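Local coordinates for protein 2-dehydropantoate 2-reductase (Porphyromonas gingivalis, PDB 2QYT) that probably catalyses the NADPH-dependent reduction of ketopantoate (2-dehydropantoate) to (R)-pantoate, the second step from 3-methyl-2-oxobutanoate to pantoate in pantothenate biosynthesis, at residues 24-28 with 39-43; 83-87 with 173-177; 111-116 with 134-140; 162-168 with 192-197. All coordinates share one frame. Numbering follows the deposited sequence.

Contact 1 of 4, residues 24-28 with 39-43; sequences GAMLA and EVSWI
Residues 24-28 are a piece of helix 18-33 and residues 39-43 a piece of strand 38-43. The N-to-C directions of the two segments differ by 152° (signed crossing angle -152°) and their axes approach to 8.4 Å. Two CA pairs set the register, Ala28 with Val40 at 5.6 Å and Gly24 with Trp42 at 7.1 Å. Inside the helix Ala28 N donates to Gly24 O at 2.9 Å.

Apolar packing is carried by Val40 and Trp42, both pointing toward the helix. Val40 (chi1 t) sets CG2 3.8 Å from Leu27 CB and CG1 4.3 Å from Ala28 CB; Trp42 (chi1 m, chi2 -18°) brings CZ2 to 3.6 Å from Ala28 CB.

The close approach of the indole to the helix backbone depends on Gly24. A CB there would clash with Trp42 NE1, which lies 3.3 Å from Gly24 O.

This is helix-on-strand packing within the Rossmann-type beta-alpha-beta unit 9-14, 18-33, 38-43, whose strand-to-helix connection and helix start carry a GxGxxG pattern (Gly15, Gly17, Gly20), consistent with dinucleotide binding. All six touching residues are buried, so a glycine, two alanines and a leucine against a valine and a tryptophan imply cohesion through close apolar fit.

Contact 2 of 4, residues 83-87 with 173-177; sequences TVDYI and DEVRL. With EDO (1,2-ethanediol), chain H.
Residues 83-87 run extended through Thr83 and Val84, turn a corner at Asp85 (phi/psi -84/-35) and continue as strand at Tyr86 and Ile87. Residues 173-177 are regular helix, with Leu177 N donating to Asp173 O at 2.9 Å. The nearest CA pairs are Tyr86 with Leu177 at 8.2 Å and Asp85 with Asp173 at 8.7 Å.

Tyr86 (chi1 m, chi2 101°) spans this gap. Its OH donates to Asp173 O at 2.7 Å and accepts from Arg176 NE at 2.8 Å (N-H...O 171°). Over one ring face lies Leu177 (chi1 t, chi2 p), its CD1 3.7 Å from the Tyr86 ring centroid, a CH-pi contact. Helix 172-183 is thus laid against strand 86-89 of the parallel Rossmann-type sheet.

Arg176 (chi1 t, chi2 t, chi3 p) joins a loose salt-bridge network: NH2 is 3.7 Å from Asp85 OD1 and 3.7 Å from Asp173 OD1, both long. Asp85 OD2 bonds instead to Lys10 N, and Asp173 OD2 to the ammonium of Lys112. Water 1 lies 2.8 Å from Asp85 O and weakly accepts from Arg176 NH2 at 3.2 Å. Thr83 OG1 is hydrogen-bonded at 3.1 Å to O2 of 1,2-ethanediol, probably from the crystallisation liquor.

Contact 3 of 4, residues 111-116 with 134-140; sequences TKILPL and VVWKGCV
Gly138 supplies the main hollow of this contact. A CB there would clash with CD2 of both Leu114 and Leu116; in its absence these methyls settle over the backbone, Leu116 CD2 4.1 Å from Gly138 CA and Leu114 CD2 3.7 Å from Gly138 N and 3.4 Å from Lys137 O. Further along, Leu116 CB rests on Val140 CG1 at 4.2 Å. At the other end the chain of Lys112 (chi1 m, chi2 m) lies flat over one face of Trp136, CB 3.9 Å from the six-ring centroid, a CH-pi contact, while its ammonium bridges to Asp173. Ile113 CD1 fits against Val134 CG1 at 3.7 Å, and Pro115 CG against Val135 CG1 at 4.3 Å.

Strand 111-115 runs beside the loop 134-136 and then strand 137-140, from which it diverges by 38° (axes 5.4 Å apart at closest approach). The nearest CA atoms are Lys112 and Val134 (4.7 Å), Ile113 and Val135 (4.8 Å), and Leu116 and Cys139 (4.9 Å). A single parallel bridge centres on Ile113 and Val135: Ile113 N donates to Val134 O and Trp136 N to Ile113 O, each at 2.8 Å. Beyond it two waters link the backbones, Gly138 N to Pro115 O (weakly) and Val140 N to Leu116 O.

Strand 111-115 edges the five-stranded parallel sheet and strand 137-148 belongs to the mixed sheet, so this seam joins two sheets within the Rossmann-type N-terminal domain.

Contact 4 of 4, residues 162-168 with 192-197; sequences YFGSGLP and TDIDWY
Tyr162, in the last part of strand 158-164, opens the contact. With chi1 m its ring forms an offset stack with that of Tyr197 (chi1 m), centroids 4.5 Å apart, planes at 28° and CE1 to CE1 3.5 Å; its CB lies 4.0 Å from Ile194 CD1. Phe163 points its side chain away, but its carbonyl C is 3.5 Å from Ile194 CD1. At Gly164 the backbone comes nearest, CA 5.7 Å from Ile194 CA; an ideal CB would sit only 3.4 Å from Ile194 CB, a tight fit. Ile194 (chi1 t, chi2 p) has the largest covered area in the contact.

The strand ends here. Ser165 OG accepts from Leu167 N at 3.2 Å, an ST turn, and Gly166 (phi/psi 95/-27) takes a conformation suited to glycine, with its N 3.8 Å from Ile194 CG2. Leu167 and Pro168 only graze Thr192, Leu167 O lying 3.6 Å and Pro168 O 3.8 Å from its OG1.

In the partner, Asp193 (phi/psi -86/56) centres an inverse gamma turn at the N-cap position of helix 194-215, its side chain making no capping bond.

The contact sets the C-terminal end of strand 158-164, in the mixed sheet of the N-terminal domain, against the first turn of a long helix in the 6PGD_C-like C-terminal region. Its chemistry, one isoleucine and one tyrosine stack, implies a join made by packing, while Asp195 is drawn into a salt bridge with Lys137.

From the N terminus, contact 1 closes the short helix-to-strand connection within the first beta-alpha-beta unit, ahead of the others. Contact 2 spans the longest interval, from residue 87 to 173, and contact 3 nests inside it. Ile87 O to Leu114 N (2.7 Å) joins these two through neighbouring strands of the parallel sheet that contact 1 also reaches, and Val84 O to Thr111 OG1 (2.7 Å) adds a second link. Contact 4 crosses contact 2, since 162-168 precedes 173-177 and 192-197 follows; Glu174 OE2 to Ser165 OG (3.0 Å) links them. Contacts 3 and 4 meet through Lys137 NZ to Asp195 OD1 (2.6 Å), tying the parallel and mixed sheets to the C-terminal helices.

Contact 1 of 4, residues 24-28 with 39-43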
loop_
_atom_site.group_PDB
_atom_site.type_symbol
_atom_site.label_atom_id
_atom_site.label_comp_id
_atom_site.label_asym_id
_atom_site.label_seq_id
_atom_site.Cartn_x
_atom_site.Cartn_y
_atom_site.Cartn_z
ATOM N N GLY A 24 5.285 8.694 6.489
ATOM C CA GLY A 24 6.305 9.762 6.397
ATOM C C GLY A 24 6.385 10.643 7.641
ATOM O O GLY A 24 7.475 11.010 8.101
ATOM N N ALA A 25 5.223 10.978 8.218
ATOM C CA ALA A 25 5.192 11.761 9.449
ATOM C C ALA A 25 5.846 11.009 10.619
ATOM O O ALA A 25 6.624 11.585 11.376
ATOM C CB ALA A 25 3.739 12.157 9.793
HETATM N N MSE A 26 5.515 9.735 10.805
HETATM C CA MSE A 26 6.085 8.961 11.904
HETATM C C MSE A 26 7.588 8.849 11.732
HETATM O O MSE A 26 8.348 8.997 12.716
HETATM C CB MSE A 26 5.460 7.576 11.977
HETATM C CG MSE A 26 3.940 7.593 12.285
HETATM SE SE MSE A 26 3.571 8.291 14.107
HETATM C CE MSE A 26 4.001 6.653 15.090
ATOM N N LEU A 27 8.026 8.578 10.508
ATOM C CA LEU A 27 9.485 8.546 10.251
ATOM C C LEU A 27 10.149 9.880 10.539
ATOM O O LEU A 27 11.221 9.907 11.176
ATOM C CB LEU A 27 9.806 8.088 8.807
ATOM C CG LEU A 27 9.400 6.598 8.589
ATOM C CD1 LEU A 27 9.369 6.267 7.047
ATOM C CD2 LEU A 27 10.383 5.722 9.378
ATOM N N ALA A 28 9.567 10.985 10.056
ATOM C CA ALA A 28 10.145 12.324 10.337
ATOM C C ALA A 28 10.235 12.668 11.819
ATOM O O ALA A 28 11.147 13.357 12.240
ATOM C CB ALA A 28 9.329 13.397 9.615
ATOM N N GLU A 39 17.526 10.613 7.756
ATOM C CA GLU A 39 17.037 11.728 6.938
ATOM C C GLU A 39 15.744 11.276 6.257
ATOM O O GLU A 39 15.724 10.244 5.616
ATOM C CB GLU A 39 18.081 12.160 5.885
ATOM C CG GLU A 39 19.352 12.705 6.483
ATOM C CD GLU A 39 20.394 13.097 5.432
ATOM O OE1 GLU A 39 20.100 13.043 4.198
ATOM O OE2 GLU A 39 21.529 13.444 5.850
ATOM N N VAL A 40 14.671 12.054 6.390
ATOM C CA VAL A 40 13.386 11.724 5.813
ATOM C C VAL A 40 12.941 12.831 4.844
ATOM O O VAL A 40 12.791 13.991 5.228
ATOM C CB VAL A 40 12.301 11.459 6.954
ATOM C CG1 VAL A 40 10.925 11.108 6.389
ATOM C CG2 VAL A 40 12.734 10.317 7.802
ATOM N N SER A 41 12.737 12.453 3.592
ATOM C CA SER A 41 12.279 13.393 2.569
ATOM C C SER A 41 10.918 13.002 2.071
ATOM O O SER A 41 10.565 11.827 2.115
ATOM C CB SER A 41 13.307 13.430 1.427
ATOM O OG SER A 41 14.607 13.666 2.000
ATOM N N TRP A 42 10.163 14.007 1.634
ATOM C CA TRP A 42 8.805 13.854 1.142
ATOM C C TRP A 42 8.665 14.452 -0.216
ATOM O O TRP A 42 9.178 15.540 -0.476
ATOM C CB TRP A 42 7.821 14.585 2.058
ATOM C CG TRP A 42 7.764 14.058 3.450
ATOM C CD1 TRP A 42 8.210 12.836 3.902
ATOM C CD2 TRP A 42 7.215 14.726 4.588
ATOM N NE1 TRP A 42 7.975 12.714 5.267
ATOM C CE2 TRP A 42 7.390 13.866 5.713
ATOM C CE3 TRP A 42 6.645 15.981 4.779
ATOM C CZ2 TRP A 42 6.980 14.222 7.004
ATOM C CZ3 TRP A 42 6.247 16.334 6.059
ATOM C CH2 TRP A 42 6.409 15.460 7.153
ATOM N N ILE A 43 7.968 13.751 -1.105
ATOM C CA ILE A 43 7.646 14.333 -2.386
ATOM C C ILE A 43 6.170 14.621 -2.376
ATOM O O ILE A 43 5.397 13.716 -2.317
ATOM C CB ILE A 43 8.011 13.414 -3.566
ATOM C CG1 ILE A 43 9.497 12.988 -3.476
ATOM C CG2 ILE A 43 7.568 14.039 -4.944
ATOM C CD1 ILE A 43 10.574 14.157 -3.615
#

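Contact 2 of 4, residues 83-87 with 173-177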
loop_
_atom_site.group_PDB
_atom_site.type_symbol
_atom_site.label_atom_id
_atom_site.label_comp_id
_atom_site.label_asym_id
_atom_site.label_seq_id
_atom_site.Cartn_x
_atom_site.Cartn_y
_atom_site.Cartn_z
ATOM N N THR A 83 19.859 10.324 -4.297
ATOM C CA THR A 83 19.645 8.904 -4.033
ATOM C C THR A 83 19.383 8.660 -2.537
ATOM O O THR A 83 19.892 9.405 -1.682
ATOM C CB THR A 83 20.858 8.087 -4.481
ATOM O OG1 THR A 83 21.940 8.515 -3.677
ATOM C CG2 THR A 83 21.203 8.342 -5.988
ATOM N N VAL A 84 18.596 7.634 -2.223
ATOM C CA VAL A 84 18.235 7.316 -0.833
ATOM C C VAL A 84 18.357 5.802 -0.592
ATOM O O VAL A 84 18.611 5.012 -1.526
ATOM C CB VAL A 84 16.763 7.773 -0.474
ATOM C CG1 VAL A 84 16.589 9.305 -0.625
ATOM C CG2 VAL A 84 15.772 7.094 -1.366
ATOM N N ASP A 85 18.161 5.380 0.651
ATOM C CA ASP A 85 18.179 3.943 0.942
ATOM C C ASP A 85 16.829 3.216 0.685
ATOM O O ASP A 85 16.832 2.067 0.260
ATOM C CB ASP A 85 18.742 3.721 2.356
ATOM C CG ASP A 85 20.137 4.298 2.480
ATOM O OD1 ASP A 85 21.006 3.814 1.770
ATOM O OD2 ASP A 85 20.368 5.272 3.210
ATOM N N TYR A 86 15.728 3.915 0.956
ATOM C CA TYR A 86 14.358 3.368 0.873
ATOM C C TYR A 86 13.476 4.414 0.258
ATOM O O TYR A 86 13.539 5.565 0.632
ATOM C CB TYR A 86 13.819 2.966 2.251
ATOM C CG TYR A 86 14.758 2.019 2.997
ATOM C CD1 TYR A 86 15.612 2.487 4.030
ATOM C CD2 TYR A 86 14.811 0.656 2.664
ATOM C CE1 TYR A 86 16.481 1.588 4.718
ATOM C CE2 TYR A 86 15.707 -0.248 3.348
ATOM C CZ TYR A 86 16.504 0.226 4.360
ATOM O OH TYR A 86 17.312 -0.682 5.009
ATOM N N ILE A 87 12.741 4.002 -0.762
ATOM C CA ILE A 87 11.645 4.769 -1.265
ATOM C C ILE A 87 10.347 4.041 -0.912
ATOM O O ILE A 87 10.121 2.883 -1.307
ATOM C CB ILE A 87 11.715 4.957 -2.788
ATOM C CG1 ILE A 87 12.995 5.710 -3.169
ATOM C CG2 ILE A 87 10.419 5.670 -3.313
ATOM C CD1 ILE A 87 13.346 5.629 -4.686
ATOM N N ASP A 173 19.334 -5.274 4.514
ATOM C CA ASP A 173 18.559 -4.060 4.213
ATOM C C ASP A 173 17.151 -4.212 4.786
ATOM O O ASP A 173 16.601 -3.234 5.272
ATOM C CB ASP A 173 18.509 -3.739 2.705
ATOM C CG ASP A 173 19.770 -2.976 2.196
ATOM O OD1 ASP A 173 20.676 -2.636 3.008
ATOM O OD2 ASP A 173 19.857 -2.707 0.962
ATOM N N GLU A 174 16.613 -5.442 4.775
ATOM C CA GLU A 174 15.254 -5.740 5.306
ATOM C C GLU A 174 15.141 -5.647 6.821
ATOM O O GLU A 174 14.229 -5.009 7.344
ATOM C CB GLU A 174 14.831 -7.149 4.929
ATOM C CG GLU A 174 13.938 -7.253 3.790
ATOM C CD GLU A 174 13.524 -8.667 3.571
ATOM O OE1 GLU A 174 12.310 -8.918 3.664
ATOM O OE2 GLU A 174 14.381 -9.527 3.295
ATOM N N VAL A 175 16.047 -6.345 7.508
ATOM C CA VAL A 175 16.172 -6.260 8.965
ATOM C C VAL A 175 16.408 -4.802 9.347
ATOM O O VAL A 175 15.778 -4.279 10.255
ATOM C CB VAL A 175 17.314 -7.168 9.487
ATOM C CG1 VAL A 175 17.524 -6.976 10.995
ATOM C CG2 VAL A 175 17.009 -8.626 9.192
ATOM N N ARG A 176 17.292 -4.129 8.618
ATOM C CA ARG A 176 17.504 -2.718 8.874
ATOM C C ARG A 176 16.196 -1.938 8.763
ATOM O O ARG A 176 15.872 -1.138 9.659
ATOM C CB ARG A 176 18.563 -2.110 7.952
ATOM C CG ARG A 176 18.969 -0.695 8.378
ATOM C CD ARG A 176 20.121 -0.136 7.542
ATOM N NE ARG A 176 19.780 0.151 6.140
ATOM C CZ ARG A 176 20.628 0.721 5.280
ATOM N NH1 ARG A 176 21.846 1.084 5.687
ATOM N NH2 ARG A 176 20.276 0.943 4.011
ATOM N N LEU A 177 15.443 -2.143 7.690
ATOM C CA LEU A 177 14.187 -1.378 7.581
ATOM C C LEU A 177 13.183 -1.745 8.698
ATOM O O LEU A 177 12.515 -0.879 9.248
ATOM C CB LEU A 177 13.560 -1.457 6.183
ATOM C CG LEU A 177 12.366 -0.511 5.934
ATOM C CD1 LEU A 177 12.769 0.969 6.011
ATOM C CD2 LEU A 177 11.751 -0.851 4.589
HETATM C C1 EDO H . 24.795 4.898 -5.310
HETATM O O1 EDO H . 24.172 5.190 -6.588
HETATM C C2 EDO H . 24.374 5.788 -4.140
HETATM O O2 EDO H . 24.616 7.157 -4.464
HETATM O O HOH W 1 18.573 0.112 1.380
#

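Contact 3 of 4, residues 111-116 with 134-140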
loop_
_atom_site.group_PDB
_atom_site.type_symbol
_atom_site.label_atom_id
_atom_site.label_comp_id
_atom_site.label_asym_id
_atom_site.label_seq_id
_atom_site.Cartn_x
_atom_site.Cartn_y
_atom_site.Cartn_z
ATOM N N THR A 111 19.351 1.338 -3.125
ATOM C CA THR A 111 17.945 1.721 -2.958
ATOM C C THR A 111 17.009 0.550 -3.042
ATOM O O THR A 111 17.148 -0.294 -3.936
ATOM C CB THR A 111 17.491 2.792 -3.955
ATOM O OG1 THR A 111 18.413 3.862 -3.915
ATOM C CG2 THR A 111 16.073 3.329 -3.595
ATOM N N LYS A 112 16.064 0.512 -2.103
ATOM C CA LYS A 112 14.950 -0.455 -2.095
ATOM C C LYS A 112 13.636 0.328 -2.124
ATOM O O LYS A 112 13.491 1.328 -1.434
ATOM C CB LYS A 112 14.977 -1.370 -0.869
ATOM C CG LYS A 112 16.311 -2.128 -0.643
ATOM C CD LYS A 112 16.557 -3.105 -1.796
ATOM C CE LYS A 112 17.803 -3.924 -1.609
ATOM N NZ LYS A 112 18.994 -3.110 -1.628
ATOM N N ILE A 113 12.718 -0.117 -2.968
ATOM C CA ILE A 113 11.480 0.551 -3.186
ATOM C C ILE A 113 10.394 -0.348 -2.646
ATOM O O ILE A 113 10.386 -1.564 -2.933
ATOM C CB ILE A 113 11.239 0.832 -4.690
ATOM C CG1 ILE A 113 12.415 1.626 -5.285
ATOM C CG2 ILE A 113 9.961 1.593 -4.887
ATOM C CD1 ILE A 113 12.399 1.660 -6.770
ATOM N N LEU A 114 9.506 0.267 -1.852
ATOM C CA LEU A 114 8.327 -0.356 -1.258
ATOM C C LEU A 114 7.034 0.291 -1.776
ATOM O O LEU A 114 6.654 1.352 -1.304
ATOM C CB LEU A 114 8.344 -0.153 0.262
ATOM C CG LEU A 114 8.599 -1.354 1.170
ATOM C CD1 LEU A 114 8.437 -1.033 2.656
ATOM C CD2 LEU A 114 7.620 -2.427 0.728
ATOM N N PRO A 115 6.334 -0.374 -2.709
ATOM C CA PRO A 115 5.021 0.130 -3.055
ATOM C C PRO A 115 4.030 -0.270 -1.959
ATOM O O PRO A 115 3.934 -1.459 -1.591
ATOM C CB PRO A 115 4.690 -0.598 -4.390
ATOM C CG PRO A 115 5.895 -1.452 -4.723
ATOM C CD PRO A 115 6.652 -1.617 -3.446
ATOM N N LEU A 116 3.315 0.699 -1.411
ATOM C CA LEU A 116 2.346 0.391 -0.368
ATOM C C LEU A 116 0.882 0.436 -0.861
ATOM O O LEU A 116 -0.060 0.291 -0.074
ATOM C CB LEU A 116 2.596 1.265 0.876
ATOM C CG LEU A 116 4.040 1.183 1.441
ATOM C CD1 LEU A 116 4.282 2.261 2.480
ATOM C CD2 LEU A 116 4.390 -0.260 1.977
ATOM N N VAL A 134 15.722 -4.637 -6.208
ATOM C CA VAL A 134 15.419 -3.232 -5.840
ATOM C C VAL A 134 13.966 -3.070 -5.317
ATOM O O VAL A 134 13.691 -2.272 -4.446
ATOM C CB VAL A 134 15.683 -2.248 -7.045
ATOM C CG1 VAL A 134 15.140 -0.853 -6.769
ATOM C CG2 VAL A 134 17.180 -2.158 -7.385
ATOM N N VAL A 135 13.041 -3.847 -5.844
ATOM C CA VAL A 135 11.632 -3.619 -5.527
ATOM C C VAL A 135 11.175 -4.688 -4.534
ATOM O O VAL A 135 11.245 -5.856 -4.830
ATOM C CB VAL A 135 10.747 -3.582 -6.825
ATOM C CG1 VAL A 135 9.245 -3.464 -6.483
ATOM C CG2 VAL A 135 11.222 -2.466 -7.790
ATOM N N TRP A 136 10.763 -4.271 -3.338
ATOM C CA TRP A 136 10.151 -5.176 -2.380
ATOM C C TRP A 136 8.620 -5.082 -2.477
ATOM O O TRP A 136 8.113 -4.295 -3.233
ATOM C CB TRP A 136 10.617 -4.830 -0.971
ATOM C CG TRP A 136 12.104 -5.097 -0.688
ATOM C CD1 TRP A 136 12.988 -5.878 -1.424
ATOM C CD2 TRP A 136 12.829 -4.643 0.450
ATOM N NE1 TRP A 136 14.202 -5.914 -0.798
ATOM C CE2 TRP A 136 14.140 -5.147 0.339
ATOM C CE3 TRP A 136 12.497 -3.825 1.549
ATOM C CZ2 TRP A 136 15.139 -4.861 1.291
ATOM C CZ3 TRP A 136 13.489 -3.540 2.490
ATOM C CH2 TRP A 136 14.793 -4.054 2.347
ATOM N N LYS A 137 7.903 -5.924 -1.745
ATOM C CA LYS A 137 6.446 -5.937 -1.739
ATOM C C LYS A 137 5.997 -5.423 -0.391
ATOM O O LYS A 137 6.660 -5.659 0.616
ATOM C CB LYS A 137 5.936 -7.364 -1.902
ATOM C CG LYS A 137 6.444 -7.991 -3.161
ATOM C CD LYS A 137 5.719 -9.247 -3.527
ATOM C CE LYS A 137 6.432 -9.837 -4.731
ATOM N NZ LYS A 137 5.923 -11.183 -5.088
ATOM N N GLY A 138 4.881 -4.717 -0.372
ATOM C CA GLY A 138 4.344 -4.225 0.886
ATOM C C GLY A 138 2.849 -4.026 0.816
ATOM O O GLY A 138 2.282 -3.953 -0.273
ATOM N N CYS A 139 2.200 -4.012 1.985
ATOM C CA CYS A 139 0.832 -3.575 2.081
ATOM C C CYS A 139 0.525 -3.064 3.485
ATOM O O CYS A 139 1.125 -3.504 4.473
ATOM C CB CYS A 139 -0.139 -4.690 1.682
ATOM S SG CYS A 139 -0.259 -6.018 2.896
ATOM N N VAL A 140 -0.411 -2.119 3.573
ATOM C CA VAL A 140 -0.742 -1.452 4.847
ATOM C C VAL A 140 -2.217 -1.646 5.154
ATOM O O VAL A 140 -3.015 -1.840 4.247
ATOM C CB VAL A 140 -0.318 0.047 4.841
ATOM C CG1 VAL A 140 1.187 0.180 4.641
ATOM C CG2 VAL A 140 -1.055 0.863 3.772
HETATM O O HOH W 2 3.954 -4.341 -3.249
HETATM O O HOH W 3 -1.790 -1.788 0.831
#

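Contact 4 of 4, residues 162-168 with 192-197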
loop_
_atom_site.group_PDB
_atom_site.type_symbol
_atom_site.label_atom_id
_atom_site.label_comp_id
_atom_site.label_asym_id
_atom_site.label_seq_id
_atom_site.Cartn_x
_atom_site.Cartn_y
_atom_site.Cartn_z
ATOM N N TYR A 162 3.088 -4.223 6.533
ATOM C CA TYR A 162 3.817 -5.452 6.185
ATOM C C TYR A 162 4.714 -5.240 4.996
ATOM O O TYR A 162 4.349 -4.543 4.069
ATOM C CB TYR A 162 2.840 -6.570 5.833
ATOM C CG TYR A 162 1.945 -6.955 6.951
ATOM C CD1 TYR A 162 2.358 -7.886 7.901
ATOM C CD2 TYR A 162 0.666 -6.407 7.057
ATOM C CE1 TYR A 162 1.500 -8.265 8.955
ATOM C CE2 TYR A 162 -0.195 -6.792 8.100
ATOM C CZ TYR A 162 0.238 -7.711 9.036
ATOM O OH TYR A 162 -0.583 -8.077 10.054
ATOM N N PHE A 163 5.884 -5.849 4.989
ATOM C CA PHE A 163 6.758 -5.686 3.814
ATOM C C PHE A 163 7.721 -6.834 3.741
ATOM O O PHE A 163 7.836 -7.594 4.703
ATOM C CB PHE A 163 7.511 -4.346 3.882
ATOM C CG PHE A 163 8.742 -4.405 4.730
ATOM C CD1 PHE A 163 10.004 -4.618 4.133
ATOM C CD2 PHE A 163 8.643 -4.293 6.121
ATOM C CE1 PHE A 163 11.172 -4.690 4.916
ATOM C CE2 PHE A 163 9.783 -4.377 6.919
ATOM C CZ PHE A 163 11.070 -4.567 6.298
ATOM N N GLY A 164 8.402 -6.971 2.611
ATOM C CA GLY A 164 9.413 -8.004 2.457
ATOM C C GLY A 164 9.883 -8.191 1.052
ATOM O O GLY A 164 9.219 -7.756 0.116
ATOM N N SER A 165 11.080 -8.798 0.923
ATOM C CA SER A 165 11.731 -9.130 -0.360
ATOM C C SER A 165 11.108 -10.358 -1.071
ATOM O O SER A 165 11.235 -10.506 -2.287
ATOM C CB SER A 165 13.219 -9.447 -0.125
ATOM O OG SER A 165 13.411 -10.598 0.723
ATOM N N GLY A 166 10.482 -11.245 -0.313
ATOM C CA GLY A 166 9.984 -12.483 -0.859
ATOM C C GLY A 166 10.972 -13.629 -0.687
ATOM O O GLY A 166 10.562 -14.795 -0.629
ATOM N N LEU A 167 12.264 -13.293 -0.614
ATOM C CA LEU A 167 13.364 -14.257 -0.460
ATOM C C LEU A 167 13.234 -15.119 0.822
ATOM O O LEU A 167 12.594 -14.690 1.804
ATOM C CB LEU A 167 14.708 -13.521 -0.483
ATOM C CG LEU A 167 15.027 -12.705 -1.744
ATOM C CD1 LEU A 167 15.997 -11.568 -1.460
ATOM C CD2 LEU A 167 15.570 -13.618 -2.865
ATOM N N PRO A 168 13.874 -16.309 0.828
ATOM C CA PRO A 168 13.697 -17.272 1.911
ATOM C C PRO A 168 14.347 -16.853 3.235
ATOM O O PRO A 168 13.925 -17.320 4.298
ATOM C CB PRO A 168 14.376 -18.541 1.375
ATOM C CG PRO A 168 14.734 -18.252 -0.059
ATOM C CD PRO A 168 14.853 -16.792 -0.166
ATOM N N THR A 192 8.173 -13.576 5.851
ATOM C CA THR A 192 8.808 -14.266 4.757
ATOM C C THR A 192 7.824 -14.570 3.615
ATOM O O THR A 192 8.179 -14.465 2.409
ATOM C CB THR A 192 9.511 -15.541 5.291
ATOM O OG1 THR A 192 10.355 -16.057 4.272
ATOM C CG2 THR A 192 8.498 -16.613 5.752
ATOM N N ASP A 193 6.597 -14.934 4.003
ATOM C CA ASP A 193 5.491 -15.133 3.074
ATOM C C ASP A 193 4.771 -13.814 2.797
ATOM O O ASP A 193 3.550 -13.692 2.959
ATOM C CB ASP A 193 4.530 -16.245 3.561
ATOM C CG ASP A 193 3.930 -15.981 4.961
ATOM O OD1 ASP A 193 4.570 -15.310 5.815
ATOM O OD2 ASP A 193 2.802 -16.488 5.212
ATOM N N ILE A 194 5.521 -12.820 2.342
ATOM C CA ILE A 194 4.908 -11.531 2.075
ATOM C C ILE A 194 3.820 -11.603 0.988
ATOM O O ILE A 194 2.874 -10.831 1.049
ATOM C CB ILE A 194 5.924 -10.447 1.733
ATOM C CG1 ILE A 194 5.232 -9.088 1.564
ATOM C CG2 ILE A 194 6.770 -10.845 0.519
ATOM C CD1 ILE A 194 4.780 -8.467 2.858
ATOM N N ASP A 195 3.975 -12.518 0.017
ATOM C CA ASP A 195 2.995 -12.714 -1.061
ATOM C C ASP A 195 1.612 -13.026 -0.501
ATOM O O ASP A 195 0.596 -12.587 -1.042
ATOM C CB ASP A 195 3.423 -13.848 -1.999
ATOM C CG ASP A 195 4.629 -13.486 -2.858
ATOM O OD1 ASP A 195 4.952 -12.293 -2.986
ATOM O OD2 ASP A 195 5.269 -14.405 -3.405
ATOM N N TRP A 196 1.577 -13.790 0.581
ATOM C CA TRP A 196 0.320 -14.168 1.215
ATOM C C TRP A 196 -0.430 -12.956 1.767
ATOM O O TRP A 196 -1.615 -12.823 1.530
ATOM C CB TRP A 196 0.571 -15.209 2.301
ATOM C CG TRP A 196 -0.519 -15.340 3.290
ATOM C CD1 TRP A 196 -0.420 -15.195 4.651
ATOM C CD2 TRP A 196 -1.893 -15.636 3.015
ATOM N NE1 TRP A 196 -1.653 -15.404 5.240
ATOM C CE2 TRP A 196 -2.570 -15.680 4.260
ATOM C CE3 TRP A 196 -2.619 -15.881 1.837
ATOM C CZ2 TRP A 196 -3.941 -15.937 4.356
ATOM C CZ3 TRP A 196 -3.989 -16.152 1.937
ATOM C CH2 TRP A 196 -4.630 -16.172 3.185
ATOM N N TYR A 197 0.268 -12.078 2.490
ATOM C CA TYR A 197 -0.337 -10.839 3.022
ATOM C C TYR A 197 -0.860 -9.953 1.900
ATOM O O TYR A 197 -1.930 -9.346 2.009
ATOM C CB TYR A 197 0.639 -10.065 3.932
ATOM C CG TYR A 197 0.949 -10.817 5.190
ATOM C CD1 TYR A 197 0.264 -10.545 6.383
ATOM C CD2 TYR A 197 1.885 -11.852 5.186
ATOM C CE1 TYR A 197 0.529 -11.294 7.564
ATOM C CE2 TYR A 197 2.161 -12.582 6.336
ATOM C CZ TYR A 197 1.486 -12.306 7.527
ATOM O OH TYR A 197 1.764 -13.066 8.661
#